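Local atomic coordinates of hydroquinone dioxygenase small subunit (Pseudomonas sp., PDB entry 4ZXA), a protein that forms, together with a large subunit, the two-subunit hydroquinone 1,2-dioxygenase PnpCD, an iron-dependent enzyme in which this chain is a cupin protein. Residues E42-S47 with T65-G70; W74-H79 with H108-L113; V92-L97 with H128-P133. All coordinates share one frame; numbering follows the deposited sequence.

Interaction 1 (E42-S47 with T65-G70); sequences EVAQNS and TLRAEG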
ATOM      1  N   GLU A  42     -25.492 -25.394  -0.530  1.00 27.35           N
ATOM      2  CA  GLU A  42     -25.246 -26.731  -0.018  1.00 30.54           C
ATOM      3  C   GLU A  42     -26.276 -27.065   1.061  1.00 29.94           C
ATOM      4  O   GLU A  42     -26.874 -28.147   1.057  1.00 36.39           O
ATOM      5  CB  GLU A  42     -23.817 -26.866   0.531  1.00 30.85           C
ATOM      6  CG  GLU A  42     -23.425 -28.300   0.849  1.00 25.82           C
ATOM      7  CD  GLU A  42     -21.936 -28.462   1.053  1.00 37.40           C
ATOM      8  OE1 GLU A  42     -21.339 -27.673   1.822  1.00 29.94           O
ATOM      9  OE2 GLU A  42     -21.354 -29.375   0.424  1.00 42.58           O
ATOM     10  N   VAL A  43     -26.501 -26.131   1.975  1.00 24.62           N
ATOM     11  CA  VAL A  43     -27.450 -26.380   3.056  1.00 26.79           C
ATOM     12  C   VAL A  43     -28.875 -26.720   2.566  1.00 30.52           C
ATOM     13  O   VAL A  43     -29.456 -27.724   2.982  1.00 26.55           O
ATOM     14  CB  VAL A  43     -27.477 -25.231   4.099  1.00 23.36           C
ATOM     15  CG1 VAL A  43     -28.706 -25.357   5.004  1.00 21.06           C
ATOM     16  CG2 VAL A  43     -26.197 -25.236   4.941  1.00 22.08           C
ATOM     17  N   ALA A  44     -29.433 -25.879   1.701  1.00 27.28           N
ATOM     18  CA  ALA A  44     -30.768 -26.114   1.166  1.00 30.46           C
ATOM     19  C   ALA A  44     -30.809 -27.403   0.336  1.00 36.20           C
ATOM     20  O   ALA A  44     -31.826 -28.100   0.289  1.00 36.83           O
ATOM     21  CB  ALA A  44     -31.228 -24.919   0.329  1.00 27.54           C
ATOM     22  N   GLN A  45     -29.690 -27.719  -0.308  1.00 36.52           N
ATOM     23  CA  GLN A  45     -29.622 -28.881  -1.172  1.00 38.27           C
ATOM     24  C   GLN A  45     -29.784 -30.146  -0.357  1.00 38.92           C
ATOM     25  O   GLN A  45     -30.197 -31.171  -0.888  1.00 46.86           O
ATOM     26  CB  GLN A  45     -28.291 -28.920  -1.915  1.00 40.62           C
ATOM     27  CG  GLN A  45     -28.144 -30.084  -2.906  1.00 45.43           C
ATOM     28  CD  GLN A  45     -26.706 -30.248  -3.402  1.00 53.93           C
ATOM     29  OE1 GLN A  45     -25.823 -30.690  -2.656  1.00 56.80           O
ATOM     30  NE2 GLN A  45     -26.462 -29.879  -4.661  1.00 52.12           N
ATOM     31  N   ASN A  46     -29.463 -30.069   0.929  1.00 32.16           N
ATOM     32  CA  ASN A  46     -29.417 -31.257   1.778  1.00 35.30           C
ATOM     33  C   ASN A  46     -30.399 -31.209   2.938  1.00 33.87           C
ATOM     34  O   ASN A  46     -30.178 -31.839   3.979  1.00 33.16           O
ATOM     35  CB  ASN A  46     -28.004 -31.477   2.325  1.00 35.15           C
ATOM     36  CG  ASN A  46     -26.980 -31.668   1.228  1.00 43.22           C
ATOM     37  OD1 ASN A  46     -25.812 -31.335   1.401  1.00 54.88           O
ATOM     38  ND2 ASN A  46     -27.413 -32.191   0.088  1.00 37.27           N
ATOM     39  N   SER A  47     -31.484 -30.469   2.751  1.00 32.34           N
ATOM     40  CA  SER A  47     -32.471 -30.304   3.802  1.00 31.06           C
ATOM     41  C   SER A  47     -33.877 -30.537   3.273  1.00 36.06           C
ATOM     42  O   SER A  47     -34.096 -30.547   2.058  1.00 37.98           O
ATOM     43  CB  SER A  47     -32.330 -28.919   4.439  1.00 36.55           C
ATOM     44  OG  SER A  47     -31.020 -28.766   4.981  1.00 38.22           O
ATOM     45  N   THR A  65     -31.716 -20.770   6.785  1.00 24.60           N
ATOM     46  CA  THR A  65     -31.787 -21.127   5.374  1.00 24.73           C
ATOM     47  C   THR A  65     -32.957 -22.082   5.157  1.00 25.24           C
ATOM     48  O   THR A  65     -33.051 -23.115   5.819  1.00 25.94           O
ATOM     49  CB  THR A  65     -30.475 -21.793   4.876  1.00 24.59           C
ATOM     50  OG1 THR A  65     -29.395 -20.855   4.970  1.00 23.88           O
ATOM     51  CG2 THR A  65     -30.610 -22.222   3.419  1.00 22.20           C
ATOM     52  N   LEU A  66     -33.866 -21.724   4.260  1.00 24.53           N
ATOM     53  CA  LEU A  66     -34.981 -22.616   3.925  1.00 29.20           C
ATOM     54  C   LEU A  66     -34.905 -23.124   2.488  1.00 34.42           C
ATOM     55  O   LEU A  66     -34.644 -22.354   1.539  1.00 25.42           O
ATOM     56  CB  LEU A  66     -36.341 -21.944   4.145  1.00 25.53           C
ATOM     57  CG  LEU A  66     -36.807 -21.665   5.572  1.00 32.03           C
ATOM     58  CD1 LEU A  66     -35.927 -20.608   6.224  1.00 28.54           C
ATOM     59  CD2 LEU A  66     -38.259 -21.217   5.569  1.00 24.17           C
ATOM     60  N   ARG A  67     -35.143 -24.425   2.335  1.00 33.89           N
ATOM     61  CA  ARG A  67     -35.332 -25.003   1.017  1.00 33.41           C
ATOM     62  C   ARG A  67     -36.794 -24.818   0.622  1.00 31.89           C
ATOM     63  O   ARG A  67     -37.684 -25.472   1.171  1.00 34.25           O
ATOM     64  CB  ARG A  67     -34.954 -26.487   1.013  1.00 39.47           C
ATOM     65  CG  ARG A  67     -35.037 -27.143  -0.357  1.00 32.68           C
ATOM     66  CD  ARG A  67     -34.979 -28.671  -0.291  1.00 36.13           C
ATOM     67  NE  ARG A  67     -35.342 -29.226  -1.589  1.00 38.78           N
ATOM     68  CZ  ARG A  67     -34.492 -29.356  -2.600  1.00 42.26           C
ATOM     69  NH1 ARG A  67     -33.219 -29.005  -2.429  1.00 42.02           N
ATOM     70  NH2 ARG A  67     -34.907 -29.842  -3.768  1.00 33.27           N
ATOM     71  N   ALA A  68     -37.045 -23.916  -0.320  1.00 29.94           N
ATOM     72  CA  ALA A  68     -38.403 -23.675  -0.791  1.00 32.72           C
ATOM     73  C   ALA A  68     -38.799 -24.705  -1.861  1.00 36.98           C
ATOM     74  O   ALA A  68     -38.282 -24.697  -2.987  1.00 32.82           O
ATOM     75  CB  ALA A  68     -38.530 -22.251  -1.328  1.00 27.53           C
ATOM     76  N   GLU A  69     -39.711 -25.595  -1.492  1.00 36.03           N
ATOM     77  CA  GLU A  69     -40.190 -26.631  -2.396  1.00 36.40           C
ATOM     78  C   GLU A  69     -41.625 -26.987  -2.039  1.00 34.66           C
ATOM     79  O   GLU A  69     -41.901 -27.538  -0.972  1.00 32.44           O
ATOM     80  CB  GLU A  69     -39.301 -27.872  -2.320  1.00 38.21           C
ATOM     81  CG  GLU A  69     -39.697 -28.958  -3.306  1.00 39.62           C
ATOM     82  CD  GLU A  69     -38.787 -30.171  -3.241  1.00 53.66           C
ATOM     83  OE1 GLU A  69     -37.836 -30.155  -2.423  1.00 53.38           O
ATOM     84  OE2 GLU A  69     -39.020 -31.136  -4.008  1.00 55.28           O
ATOM     85  N   GLY A  70     -42.547 -26.664  -2.929  1.00 33.80           N
ATOM     86  CA  GLY A  70     -43.942 -26.880  -2.619  1.00 40.48           C
ATOM     87  C   GLY A  70     -44.495 -25.772  -1.746  1.00 40.27           C
ATOM     88  O   GLY A  70     -44.179 -24.598  -1.933  1.00 39.55           O
TER

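Interaction 2 (W74-H79 with H108-L113); sequences WFTAAH and HLAGEL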
ATOM      1  N   TRP A  74     -48.338 -22.536   7.448  1.00 26.82           N
ATOM      2  CA  TRP A  74     -48.515 -21.155   7.888  1.00 35.39           C
ATOM      3  C   TRP A  74     -47.586 -20.839   9.079  1.00 34.87           C
ATOM      4  O   TRP A  74     -47.558 -21.568  10.085  1.00 31.14           O
ATOM      5  CB  TRP A  74     -49.960 -20.862   8.290  1.00 30.06           C
ATOM      6  CG  TRP A  74     -50.947 -20.733   7.175  1.00 37.26           C
ATOM      7  CD1 TRP A  74     -51.879 -21.664   6.790  1.00 36.63           C
ATOM      8  CD2 TRP A  74     -51.143 -19.593   6.319  1.00 38.69           C
ATOM      9  NE1 TRP A  74     -52.631 -21.174   5.748  1.00 34.03           N
ATOM     10  CE2 TRP A  74     -52.206 -19.908   5.440  1.00 37.68           C
ATOM     11  CE3 TRP A  74     -50.522 -18.344   6.202  1.00 33.32           C
ATOM     12  CZ2 TRP A  74     -52.659 -19.019   4.464  1.00 37.11           C
ATOM     13  CZ3 TRP A  74     -50.976 -17.461   5.231  1.00 36.69           C
ATOM     14  CH2 TRP A  74     -52.033 -17.803   4.375  1.00 41.48           C
ATOM     15  N   PHE A  75     -46.836 -19.746   8.949  1.00 34.32           N
ATOM     16  CA  PHE A  75     -45.883 -19.308   9.968  1.00 31.16           C
ATOM     17  C   PHE A  75     -46.357 -18.001  10.601  1.00 33.73           C
ATOM     18  O   PHE A  75     -47.074 -17.212   9.973  1.00 34.55           O
ATOM     19  CB  PHE A  75     -44.513 -19.055   9.342  1.00 26.65           C
ATOM     20  CG  PHE A  75     -43.843 -20.279   8.808  1.00 25.15           C
ATOM     21  CD1 PHE A  75     -43.526 -21.335   9.648  1.00 30.33           C
ATOM     22  CD2 PHE A  75     -43.489 -20.358   7.473  1.00 22.04           C
ATOM     23  CE1 PHE A  75     -42.875 -22.462   9.157  1.00 30.19           C
ATOM     24  CE2 PHE A  75     -42.837 -21.476   6.970  1.00 22.76           C
ATOM     25  CZ  PHE A  75     -42.530 -22.532   7.809  1.00 26.57           C
ATOM     26  N   THR A  76     -45.942 -17.755  11.834  1.00 28.23           N
ATOM     27  CA  THR A  76     -46.226 -16.473  12.447  1.00 29.45           C
ATOM     28  C   THR A  76     -45.231 -16.148  13.567  1.00 28.67           C
ATOM     29  O   THR A  76     -44.576 -17.042  14.120  1.00 26.83           O
ATOM     30  CB  THR A  76     -47.656 -16.444  13.012  1.00 28.85           C
ATOM     31  OG1 THR A  76     -48.102 -15.082  13.151  1.00 24.60           O
ATOM     32  CG2 THR A  76     -47.703 -17.170  14.367  1.00 22.33           C
ATOM     33  N   ALA A  77     -45.130 -14.869  13.905  1.00 24.23           N
ATOM     34  CA  ALA A  77     -44.287 -14.455  15.017  1.00 28.59           C
ATOM     35  C   ALA A  77     -44.834 -13.191  15.645  1.00 30.69           C
ATOM     36  O   ALA A  77     -45.679 -12.517  15.058  1.00 28.05           O
ATOM     37  CB  ALA A  77     -42.842 -14.240  14.562  1.00 28.72           C
ATOM     38  N   ALA A  78     -44.337 -12.873  16.836  1.00 33.45           N
ATOM     39  CA  ALA A  78     -44.795 -11.704  17.568  1.00 32.57           C
ATOM     40  C   ALA A  78     -43.994 -10.467  17.185  1.00 28.35           C
ATOM     41  O   ALA A  78     -44.315  -9.359  17.604  1.00 30.62           O
ATOM     42  CB  ALA A  78     -44.715 -11.953  19.074  1.00 30.19           C
ATOM     43  N   HIS A  79     -42.947 -10.657  16.388  1.00 33.54           N
ATOM     44  CA  HIS A  79     -42.111  -9.536  15.939  1.00 33.35           C
ATOM     45  C   HIS A  79     -41.881  -9.617  14.438  1.00 26.74           C
ATOM     46  O   HIS A  79     -42.142 -10.644  13.826  1.00 32.54           O
ATOM     47  CB  HIS A  79     -40.774  -9.587  16.652  1.00 25.10           C
ATOM     48  CG  HIS A  79     -40.091 -10.901  16.507  1.00 26.63           C
ATOM     49  ND1 HIS A  79     -39.502 -11.307  15.327  1.00 27.41           N
ATOM     50  CD2 HIS A  79     -39.931 -11.926  17.379  1.00 28.86           C
ATOM     51  CE1 HIS A  79     -38.993 -12.514  15.487  1.00 30.15           C
ATOM     52  NE2 HIS A  79     -39.245 -12.916  16.722  1.00 27.77           N
ATOM     53  N   HIS A 108     -43.365 -19.178  14.799  1.00 29.80           N
ATOM     54  CA  HIS A 108     -44.198 -20.254  15.314  1.00 36.56           C
ATOM     55  C   HIS A 108     -45.175 -20.736  14.238  1.00 32.75           C
ATOM     56  O   HIS A 108     -45.530 -19.985  13.317  1.00 29.46           O
ATOM     57  CB  HIS A 108     -44.978 -19.778  16.553  1.00 33.06           C
ATOM     58  CG  HIS A 108     -44.105 -19.477  17.737  1.00 43.63           C
ATOM     59  ND1 HIS A 108     -43.808 -20.418  18.700  1.00 40.74           N
ATOM     60  CD2 HIS A 108     -43.456 -18.345  18.101  1.00 38.37           C
ATOM     61  CE1 HIS A 108     -43.008 -19.878  19.607  1.00 39.57           C
ATOM     62  NE2 HIS A 108     -42.775 -18.627  19.263  1.00 38.74           N
ATOM     63  N   LEU A 109     -45.614 -21.986  14.365  1.00 36.43           N
ATOM     64  CA  LEU A 109     -46.680 -22.525  13.522  1.00 31.72           C
ATOM     65  C   LEU A 109     -47.999 -21.811  13.802  1.00 30.82           C
ATOM     66  O   LEU A 109     -48.452 -21.783  14.935  1.00 33.66           O
ATOM     67  CB  LEU A 109     -46.835 -24.013  13.781  1.00 25.37           C
ATOM     68  CG  LEU A 109     -45.691 -24.875  13.256  1.00 32.97           C
ATOM     69  CD1 LEU A 109     -45.939 -26.315  13.664  1.00 40.70           C
ATOM     70  CD2 LEU A 109     -45.546 -24.764  11.736  1.00 26.60           C
ATOM     71  N   ALA A 110     -48.606 -21.220  12.776  1.00 29.10           N
ATOM     72  CA  ALA A 110     -49.843 -20.461  12.969  1.00 31.46           C
ATOM     73  C   ALA A 110     -51.096 -21.347  12.984  1.00 42.44           C
ATOM     74  O   ALA A 110     -52.177 -20.889  13.379  1.00 40.29           O
ATOM     75  CB  ALA A 110     -49.979 -19.378  11.910  1.00 29.32           C
ATOM     76  N   GLY A 111     -50.938 -22.601  12.548  1.00 35.83           N
ATOM     77  CA  GLY A 111     -52.035 -23.553  12.463  1.00 36.41           C
ATOM     78  C   GLY A 111     -52.507 -23.869  11.045  1.00 44.10           C
ATOM     79  O   GLY A 111     -52.154 -23.181  10.077  1.00 40.23           O
ATOM     80  N   GLU A 112     -53.320 -24.916  10.923  1.00 45.62           N
ATOM     81  CA  GLU A 112     -53.809 -25.381   9.624  1.00 44.30           C
ATOM     82  C   GLU A 112     -54.724 -24.357   8.974  1.00 41.42           C
ATOM     83  O   GLU A 112     -54.673 -24.146   7.762  1.00 45.68           O
ATOM     84  CB  GLU A 112     -54.567 -26.709   9.764  1.00 45.49           C
ATOM     85  CG  GLU A 112     -53.765 -27.860  10.385  1.00 51.64           C
ATOM     86  CD  GLU A 112     -52.651 -28.387   9.486  1.00 46.04           C
ATOM     87  OE1 GLU A 112     -52.527 -27.926   8.329  1.00 43.68           O
ATOM     88  OE2 GLU A 112     -51.899 -29.271   9.950  1.00 48.26           O
ATOM     89  N   LEU A 113     -55.573 -23.738   9.782  1.00 34.88           N
ATOM     90  CA  LEU A 113     -56.500 -22.742   9.276  1.00 37.19           C
ATOM     91  C   LEU A 113     -56.469 -21.497  10.150  1.00 38.32           C
ATOM     92  O   LEU A 113     -57.332 -21.295  10.997  1.00 44.65           O
ATOM     93  CB  LEU A 113     -57.911 -23.321   9.212  1.00 40.56           C
ATOM     94  CG  LEU A 113     -58.024 -24.658   8.468  1.00 51.37           C
ATOM     95  CD1 LEU A 113     -59.322 -25.368   8.841  1.00 52.74           C
ATOM     96  CD2 LEU A 113     -57.896 -24.483   6.940  1.00 42.30           C
TER
HETATM   97  O   HOH W   1     -49.040 -24.492  11.061  1.00 33.36           O
HETATM   98  O   HOH W   2     -50.433 -24.612   8.511  1.00 39.74           O

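Interaction 3 (V92-L97 with H128-P133); sequences VEFLKL and HQCLLP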
ATOM      1  N   VAL A  92     -45.478 -15.595  -1.549  1.00 29.91           N
ATOM      2  CA  VAL A  92     -45.699 -15.497  -0.109  1.00 31.42           C
ATOM      3  C   VAL A  92     -47.114 -14.979   0.156  1.00 33.02           C
ATOM      4  O   VAL A  92     -47.445 -13.856  -0.239  1.00 32.70           O
ATOM      5  CB  VAL A  92     -44.630 -14.578   0.580  1.00 34.19           C
ATOM      6  CG1 VAL A  92     -44.771 -14.610   2.102  1.00 27.65           C
ATOM      7  CG2 VAL A  92     -43.210 -14.986   0.174  1.00 29.43           C
ATOM      8  N   GLU A  93     -47.941 -15.801   0.809  1.00 31.07           N
ATOM      9  CA  GLU A  93     -49.319 -15.431   1.144  1.00 38.46           C
ATOM     10  C   GLU A  93     -49.396 -14.822   2.537  1.00 39.02           C
ATOM     11  O   GLU A  93     -48.787 -15.343   3.472  1.00 38.79           O
ATOM     12  CB  GLU A  93     -50.225 -16.657   1.148  1.00 40.92           C
ATOM     13  CG  GLU A  93     -50.569 -17.234  -0.202  1.00 52.59           C
ATOM     14  CD  GLU A  93     -51.100 -18.664  -0.093  1.00 53.75           C
ATOM     15  OE1 GLU A  93     -52.093 -18.892   0.637  1.00 48.18           O
ATOM     16  OE2 GLU A  93     -50.507 -19.562  -0.728  1.00 57.92           O
ATOM     17  N   PHE A  94     -50.187 -13.762   2.691  1.00 36.96           N
ATOM     18  CA  PHE A  94     -50.280 -13.056   3.969  1.00 35.99           C
ATOM     19  C   PHE A  94     -51.697 -12.985   4.529  1.00 36.43           C
ATOM     20  O   PHE A  94     -52.612 -12.494   3.867  1.00 42.09           O
ATOM     21  CB  PHE A  94     -49.742 -11.624   3.830  1.00 40.76           C
ATOM     22  CG  PHE A  94     -48.265 -11.544   3.565  1.00 33.32           C
ATOM     23  CD1 PHE A  94     -47.359 -11.500   4.617  1.00 31.91           C
ATOM     24  CD2 PHE A  94     -47.785 -11.502   2.270  1.00 31.92           C
ATOM     25  CE1 PHE A  94     -45.988 -11.420   4.375  1.00 29.98           C
ATOM     26  CE2 PHE A  94     -46.420 -11.427   2.014  1.00 36.73           C
ATOM     27  CZ  PHE A  94     -45.519 -11.384   3.066  1.00 35.18           C
ATOM     28  N   LEU A  95     -51.862 -13.449   5.764  1.00 37.07           N
ATOM     29  CA  LEU A  95     -53.099 -13.263   6.519  1.00 37.37           C
ATOM     30  C   LEU A  95     -52.890 -12.326   7.706  1.00 42.80           C
ATOM     31  O   LEU A  95     -51.949 -12.516   8.485  1.00 40.31           O
ATOM     32  CB  LEU A  95     -53.558 -14.599   7.080  1.00 44.05           C
ATOM     33  CG  LEU A  95     -54.306 -15.521   6.141  1.00 40.32           C
ATOM     34  CD1 LEU A  95     -54.539 -16.834   6.857  1.00 43.94           C
ATOM     35  CD2 LEU A  95     -55.604 -14.845   5.755  1.00 40.65           C
ATOM     36  N   LYS A  96     -53.768 -11.334   7.858  1.00 40.51           N
ATOM     37  CA  LYS A  96     -53.778 -10.519   9.070  1.00 39.88           C
ATOM     38  C   LYS A  96     -54.591 -11.194  10.163  1.00 35.94           C
ATOM     39  O   LYS A  96     -55.817 -11.108  10.170  1.00 40.86           O
ATOM     40  CB  LYS A  96     -54.344  -9.121   8.817  1.00 42.15           C
ATOM     41  CG  LYS A  96     -54.225  -8.208  10.044  1.00 33.05           C
ATOM     42  CD  LYS A  96     -54.882  -6.860   9.813  1.00 33.57           C
ATOM     43  CE  LYS A  96     -53.930  -5.718  10.139  1.00 53.21           C
ATOM     44  NZ  LYS A  96     -54.557  -4.391   9.880  1.00 57.13           N
ATOM     45  N   LEU A  97     -53.900 -11.855  11.086  1.00 36.60           N
ATOM     46  CA  LEU A  97     -54.558 -12.596  12.160  1.00 40.51           C
ATOM     47  C   LEU A  97     -55.515 -11.742  13.001  1.00 44.64           C
ATOM     48  O   LEU A  97     -55.207 -10.593  13.322  1.00 39.46           O
ATOM     49  CB  LEU A  97     -53.518 -13.249  13.062  1.00 35.95           C
ATOM     50  CG  LEU A  97     -52.678 -14.354  12.434  1.00 34.21           C
ATOM     51  CD1 LEU A  97     -51.620 -14.812  13.408  1.00 34.05           C
ATOM     52  CD2 LEU A  97     -53.577 -15.516  12.066  1.00 38.86           C
ATOM     53  N   HIS A 128     -34.752 -10.744  -4.232  1.00 21.97           N
ATOM     54  CA  HIS A 128     -35.873  -9.985  -3.705  1.00 26.68           C
ATOM     55  C   HIS A 128     -36.087 -10.211  -2.211  1.00 29.71           C
ATOM     56  O   HIS A 128     -35.906 -11.320  -1.690  1.00 25.39           O
ATOM     57  CB  HIS A 128     -37.156 -10.304  -4.474  1.00 28.83           C
ATOM     58  CG  HIS A 128     -37.099  -9.911  -5.919  1.00 32.78           C
ATOM     59  ND1 HIS A 128     -38.044 -10.314  -6.829  1.00 32.54           N
ATOM     60  CD2 HIS A 128     -36.203  -9.160  -6.598  1.00 31.95           C
ATOM     61  CE1 HIS A 128     -37.742  -9.814  -8.024  1.00 30.97           C
ATOM     62  NE2 HIS A 128     -36.625  -9.111  -7.899  1.00 35.17           N
ATOM     63  N   GLN A 129     -36.488  -9.141  -1.532  1.00 27.50           N
ATOM     64  CA  GLN A 129     -36.710  -9.168  -0.097  1.00 26.22           C
ATOM     65  C   GLN A 129     -38.145  -8.707   0.200  1.00 24.75           C
ATOM     66  O   GLN A 129     -38.679  -7.812  -0.465  1.00 18.28           O
ATOM     67  CB  GLN A 129     -35.677  -8.255   0.591  1.00 25.61           C
ATOM     68  CG  GLN A 129     -35.791  -8.125   2.106  1.00 23.97           C
ATOM     69  CD  GLN A 129     -34.662  -7.273   2.711  1.00 30.12           C
ATOM     70  OE1 GLN A 129     -33.477  -7.540   2.489  1.00 27.84           O
ATOM     71  NE2 GLN A 129     -35.032  -6.243   3.476  1.00 24.08           N
ATOM     72  N   CYS A 130     -38.774  -9.328   1.190  1.00 20.40           N
ATOM     73  CA  CYS A 130     -40.022  -8.798   1.692  1.00 23.84           C
ATOM     74  C   CYS A 130     -40.027  -8.765   3.218  1.00 23.61           C
ATOM     75  O   CYS A 130     -39.316  -9.533   3.879  1.00 21.76           O
ATOM     76  CB  CYS A 130     -41.222  -9.602   1.165  1.00 29.83           C
ATOM     77  SG  CYS A 130     -41.509 -11.147   2.034  1.00 37.30           S
ATOM     78  N   LEU A 131     -40.840  -7.865   3.763  1.00 26.34           N
ATOM     79  CA  LEU A 131     -41.135  -7.831   5.194  1.00 29.79           C
ATOM     80  C   LEU A 131     -42.158  -8.926   5.554  1.00 29.49           C
ATOM     81  O   LEU A 131     -43.124  -9.158   4.828  1.00 29.10           O
ATOM     82  CB  LEU A 131     -41.669  -6.442   5.583  1.00 28.53           C
ATOM     83  CG  LEU A 131     -42.402  -6.196   6.912  1.00 29.48           C
ATOM     84  CD1 LEU A 131     -41.522  -6.483   8.126  1.00 30.49           C
ATOM     85  CD2 LEU A 131     -42.896  -4.765   6.964  1.00 24.43           C
ATOM     86  N   LEU A 132     -41.912  -9.613   6.659  1.00 26.89           N
ATOM     87  CA  LEU A 132     -42.887 -10.518   7.240  1.00 28.43           C
ATOM     88  C   LEU A 132     -43.421  -9.857   8.510  1.00 29.45           C
ATOM     89  O   LEU A 132     -42.898 -10.084   9.598  1.00 24.44           O
ATOM     90  CB  LEU A 132     -42.229 -11.858   7.563  1.00 24.14           C
ATOM     91  CG  LEU A 132     -41.565 -12.509   6.344  1.00 23.31           C
ATOM     92  CD1 LEU A 132     -40.703 -13.690   6.766  1.00 24.02           C
ATOM     93  CD2 LEU A 132     -42.608 -12.935   5.302  1.00 23.56           C
ATOM     94  N   PRO A 133     -44.475  -9.036   8.367  1.00 30.45           N
ATOM     95  CA  PRO A 133     -44.979  -8.162   9.437  1.00 28.85           C
ATOM     96  C   PRO A 133     -45.371  -8.953  10.679  1.00 37.26           C
ATOM     97  O   PRO A 133     -45.966 -10.041  10.565  1.00 31.95           O
ATOM     98  CB  PRO A 133     -46.234  -7.526   8.830  1.00 21.20           C
ATOM     99  CG  PRO A 133     -46.139  -7.782   7.345  1.00 33.03           C
ATOM    100  CD  PRO A 133     -45.364  -9.057   7.195  1.00 26.02           C
TER

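Interaction 1 (E42-S47 with T65-G70)
Arg67 meets the last turn of the short helix through the carbonyl of Ala44. Its NH1 donates to Ala44 O over 3.2 Å, with an angle of 167° at the hydrogen. The oxygen lies nearly in the guanidinium plane, whereas the donor stands above the carbonyl plane. CG lies anti to the backbone N (chi1 -176°), and the chain runs extended from CG to NE, passing beside Ala44 O. Arg67 CB lies 4.1 Å from Ala44 CB, and Thr65 CG2 meets the same methyl from two residues earlier on the strand. Val43 CG1 packs on Thr65 CB at 4.0 Å.

A second shell steadies both partners. Arg67 NE donates to Glu69 OE1 at 2.8 Å, a salt bridge that limits rotation of the guanidinium while NH1 turns to the helix. On the helix side, Ser47 OG donates to Val43 O at 2.7 Å, on the opposite face of that carbonyl from Asn46 N, and also bonds Lys161. Val147 and Leu17 also pack on Ala44. A helical carbonyl near the C-terminal end is thus taken up by an arginine of strand 61-69, joining helix 40-45 to one sheet of the cupin fold.

Interaction 2 (W74-H79 with H108-L113)
Trp74 brings its indole CD1 within 3.6 Å of Gly111 O, the carbonyl approaching the ring obliquely, and lies against Glu93 and Leu95 of strand 89-97. At the edge of the Phe75 ring, near its plane, lies His108 O, while Leu109 CD2 comes obliquely to Phe75 CE1 at 4.4 Å; Lys52 adds a cation-pi contact to the same phenyl. The imidazole of His108 has Thr76 O at its edge.

The backbones form a short antiparallel pairing that puts strand 108-109 at the rim of the five-stranded cupin sheet. Thr76 N donates to His108 O at 2.7 Å and His108 N back to Thr76 O, a hydrogen-bonded pair; Phe75 and Leu109 form the non-hydrogen-bonded one. Ala110 N gives a nearly straight bond of 2.9 Å to Trp74 O, from above the carbonyl plane. Two waters bridge the same stretch, one between Trp74 N and Gly111 O, the other from Gly111 N weakly to Trp74 O.

An alanine in place of Trp74 would keep the CB contacts but probably leave a gap where the indole lay against Leu95. On the sheet face that carries Thr76, Ala110 CB packs on Thr76 CB at 3.9 Å, while Thr76 OG1, anti to its backbone N (chi1 -158°), bonds Ser136 O.

Interaction 3 (V92-L97 with H128-P133)
The two sheets of the cupin beta-barrel face each other across an apolar interior, and Phe94 and Val92 of one meet Cys130, Leu132 and Pro133 of the other there. Strands 92-97 and 128-132 run almost in the same direction, at 22° to each other, with their axes 9.9 Å apart at closest. That spacing leaves the gap to be filled by side chains, and no hydrogen bond crosses it.

Phe94 does most of the filling. Its CG lies anti to the carbonyl carbon (chi1 -67°), and the far rim of the ring comes to the other strand. The ring atom CE1 touches Pro133 CD at 3.7 Å and Leu132 CD2 at 3.8 Å; both of these side chains cross the phenylalanine at about a right angle. CZ meets Cys130 SG at 4.1 Å, the sulfur sitting at the ring edge, near its plane. The crowded position between backbone N and carbonyl carbon (chi1 79°) turns that SG to the rim of Phe94. Leu131 O is also close, 3.7 Å from Phe94 CE1, and approaches obliquely. A smaller contact lies alongside, where Val92 CG1 reaches Leu132 CD2 at 4.2 Å, so that one leucine methyl serves both inward-facing residues of the first strand.

Tyr138 touches both Phe94 and Leu132, and Val122 packs against Phe94 from strand 116-125. The large subunit takes part too: its Leu214 touches Phe94, its His215 lies against Cys130, and residues 128-130 pair with one of its strands in an antiparallel ladder, extending the sheet across the interface.

With methyl, ring and sulfur surfaces as its material, the contact has no hydrogen bond of its own; across this gap the strands meet through dispersion and fit, which probably makes it dependent on the volume of Phe94.

Interactions 2 and 3 both involve the five-stranded sheet, through different strands, and touch each other: Trp74 CZ3 packs 3.5 Å from Glu93 O. Interaction 1 lies about 20 Å from each, measured between centres, although strand 61-69 leads directly into strand 71-76. Interactions 1 and 3 both reach the six-stranded sheet but lie on opposite sides of the chain's centre. Their chemistry follows their places. The contact of 92-97 with 128-133 is buried and apolar, and joins the two sheets face to face; that of 74-79 with 108-113, at a sheet rim, relies on backbone bonds and water; that of 42-47 with 65-70, partly buried, combines a small apolar patch with a charged side chain.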